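Local coordinates for La-related protein 7 homolog (Schizosaccharomyces pombe, PDB 6TZN) that binds telomerase RNA ter1, its C-terminal part being an xRRM, and promotes ter1 assembly with the catalytic subunit trt1 into the telomerase holoenzyme, at residues P47-Y52 with I60-T65. Sequence-based numbering, arbitrary orientation.
Sequences PMYIDY and IIRWKT. With NO3 (nitrate ion), chain B.
Asp51 N meets Ile60 O at 2.8 Å, nearly straight at 170°, in regular antiparallel pairing that continues with Arg62 N bonding to Tyr49 O. The carbonyl O of Arg62 takes the N-H of Tyr49 on a lone pair, in its own plane (Tyr49 N to Arg62 O 3.2 Å), and Met48 N lies 2.9 Å from the same Arg62 O. Two consecutive residues, Met48 and Tyr49, thus face one partner, which defines a classic beta bulge. Bent at chi2 (-80°), the Arg62 side chain runs alongside that of Met48, whose SD sits 3.9 Å above the centre of the guanidinium. Three bonds grip the rim of this flat group and fix the guanidinium's rotation: NH1 reaches Trp63 O at 2.9 Å, while NE and NH2 hold O1 and O3 of a nitrate, probably from the crystallisation liquor. The opposite sheet face is largely apolar, although Trp63 NE1 there hydrogen-bonds Thr14 OG1. Pro47 CB lies over the Trp63 six-membered ring, 4.0 Å from its centroid and 21° off the normal, a CH-pi contact, and also touches Ile61 CG2 at 3.6 Å. Ile61 CD1 packs 3.9 Å from Ile50 CG2. Helices 25-39 and 66-78 cover this side, whereas Asp51 on the other face bonds Tyr115 of helix 109-119. Strands 47-51 and 58-63 make a bulged antiparallel hairpin, part of the four-stranded RRM sheet, here the xRRM of a LARP7 protein.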
loop_
_atom_site.group_PDB
_atom_site.type_symbol
_atom_site.label_atom_id
_atom_site.label_comp_id
_atom_site.label_asym_id
_atom_site.label_seq_id
_atom_site.Cartn_x
_atom_site.Cartn_y
_atom_site.Cartn_z
ATOM N N PRO A 47 -4.853 7.840 -0.286
ATOM C CA PRO A 47 -4.762 6.878 0.810
ATOM C C PRO A 47 -5.111 7.601 2.094
ATOM O O PRO A 47 -4.266 8.275 2.692
ATOM C CB PRO A 47 -3.292 6.446 0.777
ATOM C CG PRO A 47 -2.565 7.620 0.193
ATOM C CD PRO A 47 -3.546 8.420 -0.627
ATOM N N MET A 48 -6.370 7.493 2.509
ATOM C CA MET A 48 -6.853 8.322 3.606
ATOM C C MET A 48 -6.115 8.012 4.899
ATOM O O MET A 48 -5.719 8.925 5.634
ATOM C CB MET A 48 -8.345 8.112 3.809
ATOM C CG MET A 48 -8.886 9.004 4.893
ATOM S SD MET A 48 -10.638 8.758 5.125
ATOM C CE MET A 48 -11.103 8.707 3.419
ATOM N N TYR A 49 -5.938 6.733 5.206
ATOM C CA TYR A 49 -5.220 6.332 6.406
ATOM C C TYR A 49 -4.228 5.239 6.067
ATOM O O TYR A 49 -4.502 4.358 5.247
ATOM C CB TYR A 49 -6.186 5.866 7.500
ATOM C CG TYR A 49 -7.157 6.954 7.886
ATOM C CD1 TYR A 49 -6.701 8.142 8.445
ATOM C CD2 TYR A 49 -8.522 6.814 7.662
ATOM C CE1 TYR A 49 -7.573 9.155 8.792
ATOM C CE2 TYR A 49 -9.411 7.822 8.023
ATOM C CZ TYR A 49 -8.924 8.996 8.572
ATOM O OH TYR A 49 -9.776 10.016 8.927
ATOM N N ILE A 50 -3.063 5.321 6.687
ATOM C CA ILE A 50 -2.012 4.331 6.555
ATOM C C ILE A 50 -1.769 3.774 7.945
ATOM O O ILE A 50 -1.359 4.512 8.849
ATOM C CB ILE A 50 -0.736 4.957 5.977
ATOM C CG1 ILE A 50 -1.016 5.506 4.573
ATOM C CG2 ILE A 50 0.412 3.951 5.974
ATOM C CD1 ILE A 50 0.131 6.300 3.990
ATOM N N ASP A 51 -2.052 2.490 8.132
ATOM C CA ASP A 51 -1.780 1.827 9.402
ATOM C C ASP A 51 -0.421 1.153 9.275
ATOM O O ASP A 51 -0.264 0.177 8.531
ATOM C CB ASP A 51 -2.872 0.814 9.740
ATOM C CG ASP A 51 -4.260 1.449 9.887
ATOM O OD1 ASP A 51 -4.390 2.693 9.996
ATOM O OD2 ASP A 51 -5.238 0.682 9.903
ATOM N N TYR A 52 0.575 1.687 9.975
ATOM C CA TYR A 52 1.932 1.182 9.850
ATOM C C TYR A 52 2.650 1.344 11.179
ATOM O O TYR A 52 2.554 2.397 11.812
ATOM C CB TYR A 52 2.717 1.911 8.751
ATOM C CG TYR A 52 4.146 1.447 8.693
ATOM C CD1 TYR A 52 4.470 0.188 8.198
ATOM C CD2 TYR A 52 5.172 2.240 9.195
ATOM C CE1 TYR A 52 5.779 -0.259 8.174
ATOM C CE2 TYR A 52 6.484 1.803 9.170
ATOM C CZ TYR A 52 6.781 0.558 8.664
ATOM O OH TYR A 52 8.077 0.113 8.667
ATOM N N ILE A 60 -1.392 -1.512 6.280
ATOM C CA ILE A 60 -2.760 -1.584 5.766
ATOM C C ILE A 60 -3.181 -0.179 5.367
ATOM O O ILE A 60 -3.115 0.748 6.181
ATOM C CB ILE A 60 -3.741 -2.186 6.785
ATOM C CG1 ILE A 60 -3.359 -3.637 7.094
ATOM C CG2 ILE A 60 -5.168 -2.082 6.257
ATOM C CD1 ILE A 60 -4.274 -4.316 8.092
ATOM N N ILE A 61 -3.597 -0.020 4.112
ATOM C CA ILE A 61 -4.028 1.266 3.580
ATOM C C ILE A 61 -5.550 1.287 3.518
ATOM O O ILE A 61 -6.168 0.387 2.932
ATOM C CB ILE A 61 -3.438 1.519 2.180
ATOM C CG1 ILE A 61 -1.954 1.121 2.108
ATOM C CG2 ILE A 61 -3.662 2.977 1.776
ATOM C CD1 ILE A 61 -1.059 1.843 3.107
ATOM N N ARG A 62 -6.157 2.313 4.114
ATOM C CA ARG A 62 -7.584 2.583 3.962
ATOM C C ARG A 62 -7.715 3.655 2.885
ATOM O O ARG A 62 -7.401 4.828 3.121
ATOM C CB ARG A 62 -8.199 3.039 5.289
ATOM C CG ARG A 62 -9.736 3.116 5.317
ATOM C CD ARG A 62 -10.271 4.388 4.662
ATOM N NE ARG A 62 -11.531 4.817 5.253
ATOM C CZ ARG A 62 -12.523 5.423 4.606
ATOM N NH1 ARG A 62 -12.451 5.646 3.297
ATOM N NH2 ARG A 62 -13.602 5.797 5.281
ATOM N N TRP A 63 -8.180 3.250 1.705
ATOM C CA TRP A 63 -8.321 4.164 0.586
ATOM C C TRP A 63 -9.630 4.930 0.694
ATOM O O TRP A 63 -10.567 4.515 1.381
ATOM C CB TRP A 63 -8.266 3.384 -0.727
ATOM C CG TRP A 63 -6.903 2.825 -0.964
ATOM C CD1 TRP A 63 -6.450 1.574 -0.629
ATOM C CD2 TRP A 63 -5.796 3.507 -1.559
ATOM N NE1 TRP A 63 -5.132 1.435 -1.000
ATOM C CE2 TRP A 63 -4.701 2.612 -1.561
ATOM C CE3 TRP A 63 -5.620 4.790 -2.088
ATOM C CZ2 TRP A 63 -3.455 2.958 -2.081
ATOM C CZ3 TRP A 63 -4.384 5.135 -2.604
ATOM C CH2 TRP A 63 -3.314 4.222 -2.595
ATOM N N LYS A 64 -9.693 6.068 -0.000
ATOM C CA LYS A 64 -10.908 6.874 0.047
ATOM C C LYS A 64 -12.101 6.120 -0.534
ATOM O O LYS A 64 -13.208 6.190 0.014
ATOM C CB LYS A 64 -10.705 8.216 -0.658
ATOM C CG LYS A 64 -11.841 9.202 -0.427
ATOM C CD LYS A 64 -11.599 10.516 -1.147
ATOM C CE LYS A 64 -12.711 11.510 -0.856
ATOM N NZ LYS A 64 -12.484 12.814 -1.534
ATOM N N THR A 65 -11.903 5.415 -1.645
ATOM C CA THR A 65 -12.975 4.723 -2.353
ATOM C C THR A 65 -12.475 3.375 -2.845
ATOM O O THR A 65 -11.267 3.172 -3.001
ATOM C CB THR A 65 -13.485 5.516 -3.569
ATOM O OG1 THR A 65 -12.503 5.471 -4.615
ATOM C CG2 THR A 65 -13.814 6.964 -3.204
HETATM N N NO3 B . -12.076 5.422 8.730
HETATM O O1 NO3 B . -11.231 4.712 8.133
HETATM O O2 NO3 B . -11.802 5.903 9.856
HETATM O O3 NO3 B . -13.210 5.653 8.225
#